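Local structure of Poly(3-hydroxyalkanoate) polymerase subunit PhaC (5HZ2) at residues K28-K33 against H63-G68; A152-L157 against H242-N247; S266-T271 against L294-R299. The protein polymerizes (R)-3-hydroxybutyryl-CoA, through this C-terminal alpha/beta hydrolase-fold domain, into polyhydroxybutyrate, an intracellular energy reserve. All coordinates share one frame; numbering follows the deposited sequence.

Contact 1 of 3, residues K28-K33 against H63-G68; sequences KPLTDK and HVVEQG. With SO4 (sulfate ion), chain F.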
ATOM      1  N   LYS A  28      25.823  27.101 -26.701  1.00 21.94           N
ATOM      2  CA  LYS A  28      27.221  27.527 -26.899  1.00 23.91           C
ATOM      3  C   LYS A  28      28.165  26.566 -26.126  1.00 26.82           C
ATOM      4  O   LYS A  28      27.918  26.235 -24.985  1.00 27.19           O
ATOM      5  CB  LYS A  28      27.444  28.959 -26.380  1.00 26.34           C
ATOM      6  CG  LYS A  28      28.781  29.560 -26.855  1.00 32.03           C
ATOM      7  CD  LYS A  28      29.023  30.978 -26.423  1.00 38.82           C
ATOM      8  CE  LYS A  28      29.417  31.119 -24.960  1.00 50.14           C
ATOM      9  NZ  LYS A  28      30.624  30.367 -24.484  1.00 60.60           N
ATOM     10  N   PRO A  29      29.234  26.087 -26.773  1.00 30.32           N
ATOM     11  CA  PRO A  29      30.151  25.240 -26.042  1.00 29.08           C
ATOM     12  C   PRO A  29      30.799  25.954 -24.854  1.00 28.63           C
ATOM     13  O   PRO A  29      30.994  27.165 -24.839  1.00 26.76           O
ATOM     14  CB  PRO A  29      31.178  24.825 -27.085  1.00 30.66           C
ATOM     15  CG  PRO A  29      30.961  25.687 -28.257  1.00 34.51           C
ATOM     16  CD  PRO A  29      29.590  26.228 -28.206  1.00 30.07           C
ATOM     17  N   LEU A  30      31.135  25.176 -23.845  1.00 29.74           N
ATOM     18  CA  LEU A  30      31.800  25.704 -22.691  1.00 31.08           C
ATOM     19  C   LEU A  30      33.149  24.969 -22.484  1.00 32.59           C
ATOM     20  O   LEU A  30      33.749  25.060 -21.402  1.00 32.48           O
ATOM     21  CB  LEU A  30      30.872  25.557 -21.479  1.00 29.69           C
ATOM     22  CG  LEU A  30      29.657  26.475 -21.490  1.00 28.78           C
ATOM     23  CD1 LEU A  30      28.758  26.088 -20.312  1.00 31.18           C
ATOM     24  CD2 LEU A  30      30.000  27.955 -21.351  1.00 30.50           C
ATOM     25  N   THR A  31      33.571  24.213 -23.489  1.00 30.27           N
ATOM     26  CA  THR A  31      34.772  23.386 -23.450  1.00 30.41           C
ATOM     27  C   THR A  31      35.490  23.636 -24.777  1.00 30.84           C
ATOM     28  O   THR A  31      34.856  24.106 -25.737  1.00 29.85           O
ATOM     29  CB  THR A  31      34.448  21.872 -23.356  1.00 30.51           C
ATOM     30  OG1 THR A  31      33.533  21.498 -24.389  1.00 29.27           O
ATOM     31  CG2 THR A  31      33.881  21.508 -21.992  1.00 30.39           C
ATOM     32  N   ASP A  32      36.781  23.311 -24.893  1.00 31.10           N
ATOM     33  CA  ASP A  32      37.471  23.462 -26.207  1.00 34.43           C
ATOM     34  C   ASP A  32      37.156  22.351 -27.157  1.00 31.87           C
ATOM     35  O   ASP A  32      37.137  22.523 -28.368  1.00 32.56           O
ATOM     36  CB  ASP A  32      39.008  23.545 -26.017  1.00 39.42           C
ATOM     37  CG  ASP A  32      39.434  24.770 -25.161  1.00 45.38           C
ATOM     38  OD1 ASP A  32      38.799  25.834 -25.253  1.00 50.05           O
ATOM     39  OD2 ASP A  32      40.395  24.661 -24.371  1.00 60.08           O
ATOM     40  N   LYS A  33      36.922  21.172 -26.608  1.00 30.85           N
ATOM     41  CA  LYS A  33      36.510  20.052 -27.397  1.00 30.17           C
ATOM     42  C   LYS A  33      35.142  19.456 -26.949  1.00 29.40           C
ATOM     43  O   LYS A  33      34.708  19.617 -25.812  1.00 32.35           O
ATOM     44  CB  LYS A  33      37.540  19.004 -27.327  1.00 34.48           C
ATOM     45  CG  LYS A  33      38.901  19.551 -27.733  1.00 43.65           C
ATOM     46  CD  LYS A  33      39.779  18.415 -28.196  1.00 53.07           C
ATOM     47  CE  LYS A  33      41.243  18.699 -27.891  1.00 61.22           C
ATOM     48  NZ  LYS A  33      41.939  17.413 -27.608  1.00 71.62           N
ATOM     49  N   HIS A  63      25.346  21.523 -17.213  1.00 26.04           N
ATOM     50  CA  HIS A  63      26.205  20.464 -16.773  1.00 24.10           C
ATOM     51  C   HIS A  63      26.644  19.563 -17.907  1.00 24.53           C
ATOM     52  O   HIS A  63      27.807  19.225 -17.997  1.00 22.10           O
ATOM     53  CB  HIS A  63      25.537  19.627 -15.689  1.00 26.26           C
ATOM     54  CG  HIS A  63      26.460  18.649 -15.057  1.00 24.22           C
ATOM     55  ND1 HIS A  63      26.492  17.322 -15.409  1.00 28.87           N
ATOM     56  CD2 HIS A  63      27.419  18.813 -14.128  1.00 25.46           C
ATOM     57  CE1 HIS A  63      27.424  16.708 -14.713  1.00 24.02           C
ATOM     58  NE2 HIS A  63      28.002  17.592 -13.930  1.00 29.80           N
ATOM     59  N   VAL A  64      25.718  19.190 -18.777  1.00 23.60           N
ATOM     60  CA  VAL A  64      26.057  18.319 -19.880  1.00 22.68           C
ATOM     61  C   VAL A  64      27.015  19.083 -20.855  1.00 23.34           C
ATOM     62  O   VAL A  64      27.981  18.509 -21.352  1.00 23.23           O
ATOM     63  CB  VAL A  64      24.795  17.855 -20.615  1.00 24.18           C
ATOM     64  CG1 VAL A  64      25.100  17.122 -21.902  1.00 25.16           C
ATOM     65  CG2 VAL A  64      23.990  16.930 -19.681  1.00 23.16           C
ATOM     66  N   VAL A  65      26.706  20.324 -21.133  1.00 25.63           N
ATOM     67  CA  VAL A  65      27.554  21.160 -22.004  1.00 25.06           C
ATOM     68  C   VAL A  65      28.960  21.185 -21.421  1.00 25.94           C
ATOM     69  O   VAL A  65      29.945  20.987 -22.157  1.00 24.80           O
ATOM     70  CB  VAL A  65      26.969  22.566 -22.201  1.00 25.04           C
ATOM     71  CG1 VAL A  65      27.990  23.475 -22.965  1.00 26.15           C
ATOM     72  CG2 VAL A  65      25.657  22.497 -23.016  1.00 22.26           C
ATOM     73  N   GLU A  66      29.047  21.412 -20.123  1.00 24.26           N
ATOM     74  CA  GLU A  66      30.361  21.389 -19.449  1.00 27.87           C
ATOM     75  C   GLU A  66      31.118  20.066 -19.460  1.00 29.10           C
ATOM     76  O   GLU A  66      32.352  20.077 -19.368  1.00 29.53           O
ATOM     77  CB  GLU A  66      30.279  21.897 -18.024  1.00 28.36           C
ATOM     78  CG  GLU A  66      30.048  23.349 -17.916  1.00 34.46           C
ATOM     79  CD  GLU A  66      29.687  23.764 -16.500  1.00 43.75           C
ATOM     80  OE1 GLU A  66      29.463  22.895 -15.620  1.00 52.07           O
ATOM     81  OE2 GLU A  66      29.562  24.974 -16.265  1.00 44.84           O
ATOM     82  N   GLN A  67      30.447  18.936 -19.595  1.00 27.70           N
ATOM     83  CA  GLN A  67      31.116  17.677 -19.857  1.00 28.80           C
ATOM     84  C   GLN A  67      31.545  17.470 -21.290  1.00 31.21           C
ATOM     85  O   GLN A  67      32.063  16.385 -21.619  1.00 29.47           O
ATOM     86  CB  GLN A  67      30.279  16.431 -19.419  1.00 28.16           C
ATOM     87  CG  GLN A  67      29.740  16.527 -17.991  1.00 29.95           C
ATOM     88  CD  GLN A  67      30.753  17.089 -16.995  1.00 34.69           C
ATOM     89  OE1 GLN A  67      31.845  16.540 -16.854  1.00 33.75           O
ATOM     90  NE2 GLN A  67      30.397  18.180 -16.314  1.00 38.26           N
ATOM     91  N   GLY A  68      31.439  18.471 -22.143  1.00 31.31           N
ATOM     92  CA  GLY A  68      31.875  18.273 -23.512  1.00 26.79           C
ATOM     93  C   GLY A  68      30.950  17.686 -24.562  1.00 27.88           C
ATOM     94  O   GLY A  68      31.397  17.035 -25.495  1.00 28.15           O
TER
HETATM   95  S   SO4 F 605      38.166  20.896 -22.498  1.00 53.55           S
HETATM   96  O1  SO4 F 605      37.850  20.456 -23.846  1.00 42.76           O
HETATM   97  O2  SO4 F 605      38.096  22.343 -22.351  1.00 44.14           O
HETATM   98  O3  SO4 F 605      37.304  20.271 -21.501  1.00 57.92           O
HETATM   99  O4  SO4 F 605      39.519  20.437 -22.212  1.00 60.65           O
HETATM  100  O   HOH W   1      30.912  22.272 -24.400  1.00 24.02           O
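Val-65, near the end of helix 60-66, pushes its CG1 methyl into the loop at 28-33. Set anti to the backbone N (chi1 172°), Val-65 CG1 lies 3.4 Å from Lys-28 O. Val-65 CG1 also meets Leu-30 CG at 3.7 Å, the two side chains crossing at about a right angle. Val-65 O accepts a hydrogen bond from water 1, 2.8 Å away; the water also donates to Thr-31 OG1 and accepts from Leu-30 N. No direct hydrogen bond joins the segments, so this water is their polar link.

In the alpha/beta hydrolase fold, helix 60-66 leads into strand 71-76 of the central sheet, and the loop it touches joins strands 22-27 and 33-35. Glu-66 comes next: Glu-66 CG packs 3.9 Å from Leu-30 CD1, while its carboxylate turns to Arg-62 in a salt bridge. Glu-66 O faces Thr-31 CG2 at 3.4 Å. Beyond the helix, Gly-68 CA passes 3.7 Å from Thr-31 OG1. Thr-31 OG1 donates to Lys-33 O over 2.6 Å, from above the carbonyl plane. A sulfate, probably from the crystallisation liquor, sits against Thr-31 CB and CG2 and accepts from the backbone N atoms of Asp-32 and Lys-33.

Contact 2 of 3, residues A152-L157 against H242-N247; sequences ADTGIL and HTYLQN. With SO4 (sulfate ion), chain D; SO4 (sulfate ion), chain H.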
ATOM      1  N   ALA A 152       0.946   0.820 -16.315  1.00 24.99           N
ATOM      2  CA  ALA A 152       0.188   0.013 -15.317  1.00 29.60           C
ATOM      3  C   ALA A 152       0.245   0.633 -13.909  1.00 29.81           C
ATOM      4  O   ALA A 152       1.265   1.236 -13.506  1.00 28.19           O
ATOM      5  CB  ALA A 152       0.682  -1.459 -15.320  1.00 28.36           C
ATOM      6  N   ASP A 153      -0.872   0.558 -13.192  1.00 31.05           N
ATOM      7  CA  ASP A 153      -0.988   1.060 -11.813  1.00 39.29           C
ATOM      8  C   ASP A 153      -0.643   2.537 -11.552  1.00 42.80           C
ATOM      9  O   ASP A 153      -0.117   2.891 -10.510  1.00 41.52           O
ATOM     10  CB  ASP A 153      -0.147   0.170 -10.932  1.00 48.89           C
ATOM     11  CG  ASP A 153      -0.452  -1.280 -11.162  1.00 52.38           C
ATOM     12  OD1 ASP A 153      -1.657  -1.638 -11.224  1.00 53.17           O
ATOM     13  OD2 ASP A 153       0.520  -2.025 -11.307  1.00 48.67           O
ATOM     14  N   THR A 154      -0.986   3.406 -12.496  1.00 39.80           N
ATOM     15  CA  THR A 154      -0.865   4.810 -12.284  1.00 37.06           C
ATOM     16  C   THR A 154      -2.123   5.303 -11.558  1.00 41.76           C
ATOM     17  O   THR A 154      -2.187   6.442 -11.137  1.00 44.17           O
ATOM     18  CB  THR A 154      -0.613   5.560 -13.595  1.00 36.69           C
ATOM     19  OG1 THR A 154      -1.442   5.027 -14.655  1.00 35.05           O
ATOM     20  CG2 THR A 154       0.863   5.414 -13.983  1.00 39.85           C
ATOM     21  N   GLY A 155      -3.074   4.413 -11.330  1.00 43.85           N
ATOM     22  CA  GLY A 155      -4.235   4.719 -10.516  1.00 50.49           C
ATOM     23  C   GLY A 155      -5.443   5.481 -10.986  1.00 42.86           C
ATOM     24  O   GLY A 155      -6.348   5.745 -10.212  1.00 36.33           O
ATOM     25  N   ILE A 156      -5.466   5.871 -12.250  1.00 33.79           N
ATOM     26  CA  ILE A 156      -6.631   6.605 -12.720  1.00 38.96           C
ATOM     27  C   ILE A 156      -7.906   5.733 -12.754  1.00 35.05           C
ATOM     28  O   ILE A 156      -9.005   6.210 -12.602  1.00 38.84           O
ATOM     29  CB  ILE A 156      -6.336   7.603 -13.872  1.00 44.39           C
ATOM     30  CG1 ILE A 156      -6.987   7.226 -15.174  1.00 50.70           C
ATOM     31  CG2 ILE A 156      -4.853   7.830 -14.047  1.00 44.73           C
ATOM     32  CD1 ILE A 156      -6.608   8.196 -16.265  1.00 55.43           C
ATOM     33  N   LEU A 157      -7.721   4.442 -12.956  1.00 40.63           N
ATOM     34  CA  LEU A 157      -8.805   3.472 -12.924  1.00 47.85           C
ATOM     35  C   LEU A 157      -9.467   3.188 -11.579  1.00 44.37           C
ATOM     36  O   LEU A 157     -10.634   2.860 -11.510  1.00 38.65           O
ATOM     37  CB  LEU A 157      -8.257   2.118 -13.386  1.00 54.83           C
ATOM     38  CG  LEU A 157      -8.380   1.581 -14.807  1.00 60.46           C
ATOM     39  CD1 LEU A 157      -8.854   2.659 -15.751  1.00 56.93           C
ATOM     40  CD2 LEU A 157      -7.033   1.040 -15.238  1.00 60.58           C
ATOM     41  N   HIS A 242      -4.672   6.236 -24.709  1.00 20.57           N
ATOM     42  CA  HIS A 242      -3.783   5.159 -25.068  1.00 22.26           C
ATOM     43  C   HIS A 242      -2.662   4.793 -24.124  1.00 22.83           C
ATOM     44  O   HIS A 242      -2.054   3.775 -24.291  1.00 22.56           O
ATOM     45  CB  HIS A 242      -3.264   5.361 -26.485  1.00 23.56           C
ATOM     46  CG  HIS A 242      -4.348   5.432 -27.512  1.00 24.81           C
ATOM     47  ND1 HIS A 242      -5.163   4.367 -27.806  1.00 26.56           N
ATOM     48  CD2 HIS A 242      -4.750   6.440 -28.313  1.00 25.12           C
ATOM     49  CE1 HIS A 242      -6.022   4.717 -28.742  1.00 25.54           C
ATOM     50  NE2 HIS A 242      -5.795   5.971 -29.063  1.00 23.97           N
ATOM     51  N   THR A 243      -2.408   5.631 -23.137  1.00 22.61           N
ATOM     52  CA  THR A 243      -1.353   5.333 -22.164  1.00 22.39           C
ATOM     53  C   THR A 243      -2.020   5.070 -20.806  1.00 20.83           C
ATOM     54  O   THR A 243      -2.307   3.914 -20.447  1.00 19.99           O
ATOM     55  CB  THR A 243      -0.246   6.434 -22.093  1.00 22.15           C
ATOM     56  OG1 THR A 243      -0.747   7.691 -21.601  1.00 24.20           O
ATOM     57  CG2 THR A 243       0.379   6.656 -23.413  1.00 22.81           C
ATOM     58  N   TYR A 244      -2.380   6.128 -20.091  1.00 21.48           N
ATOM     59  CA  TYR A 244      -2.972   5.981 -18.793  1.00 21.63           C
ATOM     60  C   TYR A 244      -4.164   5.042 -18.727  1.00 24.63           C
ATOM     61  O   TYR A 244      -4.238   4.246 -17.822  1.00 21.23           O
ATOM     62  CB  TYR A 244      -3.366   7.366 -18.187  1.00 23.70           C
ATOM     63  CG  TYR A 244      -2.190   8.159 -17.736  1.00 22.83           C
ATOM     64  CD1 TYR A 244      -1.682   7.971 -16.451  1.00 24.84           C
ATOM     65  CD2 TYR A 244      -1.577   9.138 -18.535  1.00 26.99           C
ATOM     66  CE1 TYR A 244      -0.636   8.716 -15.975  1.00 23.98           C
ATOM     67  CE2 TYR A 244      -0.479   9.876 -18.051  1.00 27.78           C
ATOM     68  CZ  TYR A 244      -0.030   9.653 -16.771  1.00 27.95           C
ATOM     69  OH  TYR A 244       1.047  10.303 -16.202  1.00 29.94           O
ATOM     70  N   LEU A 245      -5.126   5.171 -19.644  1.00 22.41           N
ATOM     71  CA  LEU A 245      -6.344   4.360 -19.573  1.00 24.08           C
ATOM     72  C   LEU A 245      -6.191   2.949 -20.121  1.00 22.79           C
ATOM     73  O   LEU A 245      -6.556   1.985 -19.437  1.00 24.06           O
ATOM     74  CB  LEU A 245      -7.516   5.073 -20.291  1.00 25.11           C
ATOM     75  CG  LEU A 245      -8.355   5.949 -19.365  1.00 31.90           C
ATOM     76  CD1 LEU A 245      -7.596   6.632 -18.301  1.00 39.38           C
ATOM     77  CD2 LEU A 245      -9.238   6.955 -20.145  1.00 30.49           C
ATOM     78  N   GLN A 246      -5.690   2.817 -21.337  1.00 24.02           N
ATOM     79  CA  GLN A 246      -5.673   1.515 -22.030  1.00 25.54           C
ATOM     80  C   GLN A 246      -4.302   0.897 -22.050  1.00 27.23           C
ATOM     81  O   GLN A 246      -4.157  -0.300 -22.356  1.00 22.42           O
ATOM     82  CB  GLN A 246      -6.247   1.670 -23.422  1.00 27.86           C
ATOM     83  CG  GLN A 246      -7.741   2.040 -23.343  1.00 30.72           C
ATOM     84  CD  GLN A 246      -8.406   2.387 -24.687  1.00 32.70           C
ATOM     85  OE1 GLN A 246      -7.812   2.355 -25.762  1.00 31.60           O
ATOM     86  NE2 GLN A 246      -9.645   2.782 -24.584  1.00 29.82           N
ATOM     87  N   ASN A 247      -3.273   1.681 -21.698  1.00 24.79           N
ATOM     88  CA  ASN A 247      -1.892   1.139 -21.576  1.00 25.57           C
ATOM     89  C   ASN A 247      -1.425   0.295 -22.784  1.00 24.43           C
ATOM     90  O   ASN A 247      -1.002  -0.882 -22.633  1.00 25.75           O
ATOM     91  CB  ASN A 247      -1.815   0.302 -20.312  1.00 26.05           C
ATOM     92  CG  ASN A 247      -0.364   0.036 -19.847  1.00 25.58           C
ATOM     93  OD1 ASN A 247      -0.078  -0.930 -19.069  1.00 29.14           O
ATOM     94  ND2 ASN A 247       0.503   0.806 -20.331  1.00 18.78           N
TER
HETATM   95  S   SO4 D 603      -7.850   7.706 -31.418  1.00 45.35           S
HETATM   96  O1  SO4 D 603      -6.777   8.691 -31.180  1.00 61.84           O
HETATM   97  O2  SO4 D 603      -8.979   8.583 -31.906  1.00 38.23           O
HETATM   98  O3  SO4 D 603      -8.269   6.919 -30.222  1.00 43.20           O
HETATM   99  O4  SO4 D 603      -7.387   6.730 -32.438  1.00 50.11           O
HETATM  100  S   SO4 H 607       3.503  13.403 -16.642  1.00101.10           S
HETATM  101  O1  SO4 H 607       2.956  13.676 -18.000  1.00 64.23           O
HETATM  102  O2  SO4 H 607       2.589  14.067 -15.632  1.00 75.66           O
HETATM  103  O3  SO4 H 607       3.623  11.911 -16.555  1.00 69.67           O
HETATM  104  O4  SO4 H 607       4.903  13.930 -16.458  1.00 89.51           O
HETATM  105  O   HOH W   2      -3.976   4.555 -14.955  1.00 44.06           O
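The Tyr-244 ring is approached obliquely by Thr-154, whose OG1 lies 3.5 Å from Tyr-244 CD1, and by Ile-156 CG2, 4.0 Å from that same CD1. Near the plane at the hydroxyl edge sits a sulfate oxygen, in a weak and unsettled contact with OH; Phe-151 adds an edge-to-face partner. The other ring, His-242, meets a second sulfate in its plane, His-242 NE2 donating to sulfate O3 over 2.9 Å, while ND1 bonds to Glu-248.

At the root of the tyrosine side chain, Ile-156 CD1 packs 3.9 Å from Tyr-244 CB; its approach to Leu-245 is too close in the model to be trusted. Water 2 bridges the segments, donating to Tyr-244 O at 2.9 Å and to Thr-154 OG1 at 2.6 Å. The threonine's first torsion (chi1 42°) sets OG1 within reach of both this water and Phe-151 O. Trp-203 and Val-206 of a neighbouring subunit, another copy of this protein, pack on Ile-156 and Leu-245.

The segments come from the long excursion between sheet strands 139-145 and 271-276, where alpha/beta hydrolases commonly carry a cap; Tyr-244 lies about 8 Å, side chain to side chain, from Cys-118, the predicted active-site residue.

Contact 3 of 3, residues S266-T271 against L294-R299; sequences SIDVPT and LANKLR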
ATOM      1  N   SER A 266      11.631  -2.219 -31.130  1.00 29.47           N
ATOM      2  CA  SER A 266      12.295  -1.904 -32.406  1.00 31.27           C
ATOM      3  C   SER A 266      13.254  -0.713 -32.325  1.00 32.27           C
ATOM      4  O   SER A 266      14.088  -0.523 -33.231  1.00 28.11           O
ATOM      5  CB  SER A 266      11.249  -1.641 -33.492  1.00 33.32           C
ATOM      6  OG  SER A 266      10.725  -0.317 -33.358  1.00 34.42           O
ATOM      7  N   ILE A 267      13.233   0.051 -31.236  1.00 28.42           N
ATOM      8  CA  ILE A 267      14.191   1.142 -31.114  1.00 28.74           C
ATOM      9  C   ILE A 267      15.601   0.550 -31.080  1.00 28.91           C
ATOM     10  O   ILE A 267      16.466   0.990 -31.791  1.00 29.98           O
ATOM     11  CB  ILE A 267      13.936   1.974 -29.859  1.00 30.45           C
ATOM     12  CG1 ILE A 267      12.570   2.644 -29.957  1.00 26.82           C
ATOM     13  CG2 ILE A 267      15.023   3.007 -29.676  1.00 29.94           C
ATOM     14  CD1 ILE A 267      12.035   3.152 -28.646  1.00 29.60           C
ATOM     15  N   ASP A 268      15.797  -0.480 -30.269  1.00 28.22           N
ATOM     16  CA  ASP A 268      17.039  -1.250 -30.244  1.00 32.21           C
ATOM     17  C   ASP A 268      18.402  -0.558 -30.145  1.00 32.71           C
ATOM     18  O   ASP A 268      19.266  -0.802 -30.957  1.00 30.42           O
ATOM     19  CB  ASP A 268      17.017  -2.222 -31.433  1.00 35.68           C
ATOM     20  CG  ASP A 268      18.070  -3.317 -31.342  1.00 39.45           C
ATOM     21  OD1 ASP A 268      18.638  -3.549 -30.271  1.00 33.07           O
ATOM     22  OD2 ASP A 268      18.311  -3.953 -32.374  1.00 39.25           O
ATOM     23  N   VAL A 269      18.577   0.314 -29.169  1.00 25.63           N
ATOM     24  CA  VAL A 269      19.844   0.993 -28.958  1.00 27.90           C
ATOM     25  C   VAL A 269      20.164   1.024 -27.467  1.00 26.89           C
ATOM     26  O   VAL A 269      19.290   0.848 -26.662  1.00 25.31           O
ATOM     27  CB  VAL A 269      19.877   2.411 -29.538  1.00 30.04           C
ATOM     28  CG1 VAL A 269      19.574   2.404 -31.017  1.00 31.22           C
ATOM     29  CG2 VAL A 269      18.953   3.336 -28.798  1.00 30.83           C
ATOM     30  N   PRO A 270      21.415   1.254 -27.092  1.00 25.85           N
ATOM     31  CA  PRO A 270      21.768   1.270 -25.667  1.00 24.60           C
ATOM     32  C   PRO A 270      20.873   2.304 -25.010  1.00 23.14           C
ATOM     33  O   PRO A 270      20.672   3.356 -25.573  1.00 21.47           O
ATOM     34  CB  PRO A 270      23.216   1.708 -25.688  1.00 25.94           C
ATOM     35  CG  PRO A 270      23.729   1.144 -26.960  1.00 27.23           C
ATOM     36  CD  PRO A 270      22.611   1.271 -27.944  1.00 27.33           C
ATOM     37  N   THR A 271      20.325   1.994 -23.845  1.00 24.25           N
ATOM     38  CA  THR A 271      19.322   2.904 -23.253  1.00 21.96           C
ATOM     39  C   THR A 271      19.575   3.052 -21.772  1.00 22.74           C
ATOM     40  O   THR A 271      19.737   2.032 -21.087  1.00 22.86           O
ATOM     41  CB  THR A 271      17.889   2.356 -23.524  1.00 23.80           C
ATOM     42  OG1 THR A 271      17.665   2.231 -24.948  1.00 24.88           O
ATOM     43  CG2 THR A 271      16.840   3.305 -22.945  1.00 22.25           C
ATOM     44  N   LEU A 294      12.227  -2.894 -23.755  1.00 24.77           N
ATOM     45  CA  LEU A 294      13.219  -2.445 -24.680  1.00 22.52           C
ATOM     46  C   LEU A 294      14.339  -3.395 -24.946  1.00 24.74           C
ATOM     47  O   LEU A 294      14.809  -4.063 -24.058  1.00 25.84           O
ATOM     48  CB  LEU A 294      13.824  -1.122 -24.194  1.00 25.90           C
ATOM     49  CG  LEU A 294      12.878   0.025 -23.860  1.00 24.79           C
ATOM     50  CD1 LEU A 294      13.585   1.111 -23.091  1.00 27.16           C
ATOM     51  CD2 LEU A 294      12.256   0.582 -25.116  1.00 25.78           C
ATOM     52  N   ALA A 295      14.743  -3.432 -26.206  1.00 28.43           N
ATOM     53  CA  ALA A 295      15.935  -4.192 -26.626  1.00 29.21           C
ATOM     54  C   ALA A 295      17.258  -3.487 -26.411  1.00 28.04           C
ATOM     55  O   ALA A 295      17.349  -2.286 -26.176  1.00 29.43           O
ATOM     56  CB  ALA A 295      15.798  -4.618 -28.121  1.00 29.53           C
ATOM     57  N   ASN A 296      18.331  -4.263 -26.581  1.00 29.74           N
ATOM     58  CA  ASN A 296      19.670  -3.801 -26.517  1.00 26.07           C
ATOM     59  C   ASN A 296      20.109  -3.630 -25.060  1.00 28.21           C
ATOM     60  O   ASN A 296      19.414  -4.092 -24.156  1.00 28.94           O
ATOM     61  CB  ASN A 296      19.870  -2.538 -27.357  1.00 28.30           C
ATOM     62  CG  ASN A 296      21.248  -2.466 -28.012  1.00 29.74           C
ATOM     63  OD1 ASN A 296      22.309  -2.365 -27.351  1.00 30.11           O
ATOM     64  ND2 ASN A 296      21.243  -2.447 -29.309  1.00 32.31           N
ATOM     65  N   LYS A 297      21.286  -3.053 -24.848  1.00 25.73           N
ATOM     66  CA  LYS A 297      21.870  -2.924 -23.525  1.00 28.11           C
ATOM     67  C   LYS A 297      21.216  -1.825 -22.738  1.00 22.97           C
ATOM     68  O   LYS A 297      21.260  -0.694 -23.150  1.00 24.83           O
ATOM     69  CB  LYS A 297      23.352  -2.632 -23.674  1.00 34.27           C
ATOM     70  CG  LYS A 297      24.220  -3.497 -22.812  1.00 48.44           C
ATOM     71  CD  LYS A 297      24.395  -2.871 -21.450  1.00 69.10           C
ATOM     72  CE  LYS A 297      23.839  -3.751 -20.347  1.00 77.97           C
ATOM     73  NZ  LYS A 297      24.928  -4.332 -19.530  1.00 91.08           N
ATOM     74  N   LEU A 298      20.645  -2.182 -21.588  1.00 24.83           N
ATOM     75  CA  LEU A 298      19.887  -1.225 -20.769  1.00 22.93           C
ATOM     76  C   LEU A 298      20.618  -1.019 -19.487  1.00 23.45           C
ATOM     77  O   LEU A 298      21.255  -1.929 -19.036  1.00 25.18           O
ATOM     78  CB  LEU A 298      18.554  -1.815 -20.388  1.00 24.88           C
ATOM     79  CG  LEU A 298      17.718  -2.336 -21.563  1.00 23.57           C
ATOM     80  CD1 LEU A 298      16.345  -2.689 -21.058  1.00 23.69           C
ATOM     81  CD2 LEU A 298      17.644  -1.315 -22.664  1.00 25.40           C
ATOM     82  N   ARG A 299      20.535   0.168 -18.912  1.00 23.59           N
ATOM     83  CA  ARG A 299      21.001   0.425 -17.563  1.00 22.64           C
ATOM     84  C   ARG A 299      19.830   1.124 -16.841  1.00 23.57           C
ATOM     85  O   ARG A 299      19.186   1.968 -17.422  1.00 24.39           O
ATOM     86  CB  ARG A 299      22.197   1.359 -17.609  1.00 23.25           C
ATOM     87  CG  ARG A 299      22.772   1.728 -16.287  1.00 24.73           C
ATOM     88  CD  ARG A 299      24.172   2.316 -16.419  1.00 25.69           C
ATOM     89  NE  ARG A 299      24.776   2.630 -15.149  1.00 24.79           N
ATOM     90  CZ  ARG A 299      25.307   1.744 -14.292  1.00 25.41           C
ATOM     91  NH1 ARG A 299      25.309   0.479 -14.570  1.00 26.95           N
ATOM     92  NH2 ARG A 299      25.865   2.148 -13.140  1.00 25.57           N
TER
HETATM   93  O   HOH W   3      14.124  -1.084 -27.839  1.00 23.87           O
HETATM   94  O   HOH W   4      16.226   0.187 -26.592  1.00 27.49           O
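Asn-296 reaches across to Asp-268 and Pro-270, and every heavy atom of its side chain meets something. Asn-296 CB starts the path 3.3 Å from Asp-268 OD1, close also to the carbonyl oxygen of Val-269. Asn-296 CG follows, 3.7 Å from Val-269 C. At the tip the amide splits its work. Asn-296 OD1 lies beside the Pro-270 ring near CD and turns back to accept from Lys-297 N over 2.8 Å, a bond within its own segment. Asn-296 ND2 donates to Asp-268 OD1 at 3.0 Å, fairly straight at 151°, though it meets the carboxylate from 52° above its plane; a weak second bond goes to Asp-268 O. Together the bonds at OD1 and ND2 hold the amide's rotation. Asp-268 CG stands anti to the backbone N (chi1 -166°), which sends OD1 toward the amide and alongside Ala-295 CB.

Past the asparagine the two segments become neighbouring parallel strands of the central alpha/beta hydrolase sheet, 271-276 and 298-303, joined by a beta-alpha-beta connection through helix 284-288. Thr-271 N donates to Lys-297 O at 2.9 Å, and Arg-299 N to Thr-271 O at 3.0 Å, straddling Leu-298 as a parallel bridge does. On the face these two share, Thr-271 CB packs on Leu-298 CD2. Thr-271 CG2 meets Leu-294 CD1 at 3.9 Å. Before the strands start, where direct backbone bonds give way to water, water 3 accepts from Asp-268 N and Ala-295 N, and water 4 donates to Val-269 O and Ala-295 O. Arg-299 leads away to salt bridges with Asp-349 and Asp-326.

In the fold
From the N terminus, the chain first closes on itself at contact 1, where the loop after strand 22-27 meets the end of helix 60-66 with strand 39-42 lying between them in sequence. Contact 2 opens only after strand 139-145, and joins the start of the long excursion that follows this strand to the end of helix 233-245 within it. Later, contact 3 closes the short beta-alpha-beta loop linking strands 271-276 and 298-303. The three loops follow one another in series; none nests or crosses. Contacts 1 and 2 lie on opposite sides of the chain's centre, their own centres 39 Å apart. Contact 3 lies where two strands enter the central sheet, and its centre is about 26 Å from that of contact 1 and 24 Å from that of contact 2.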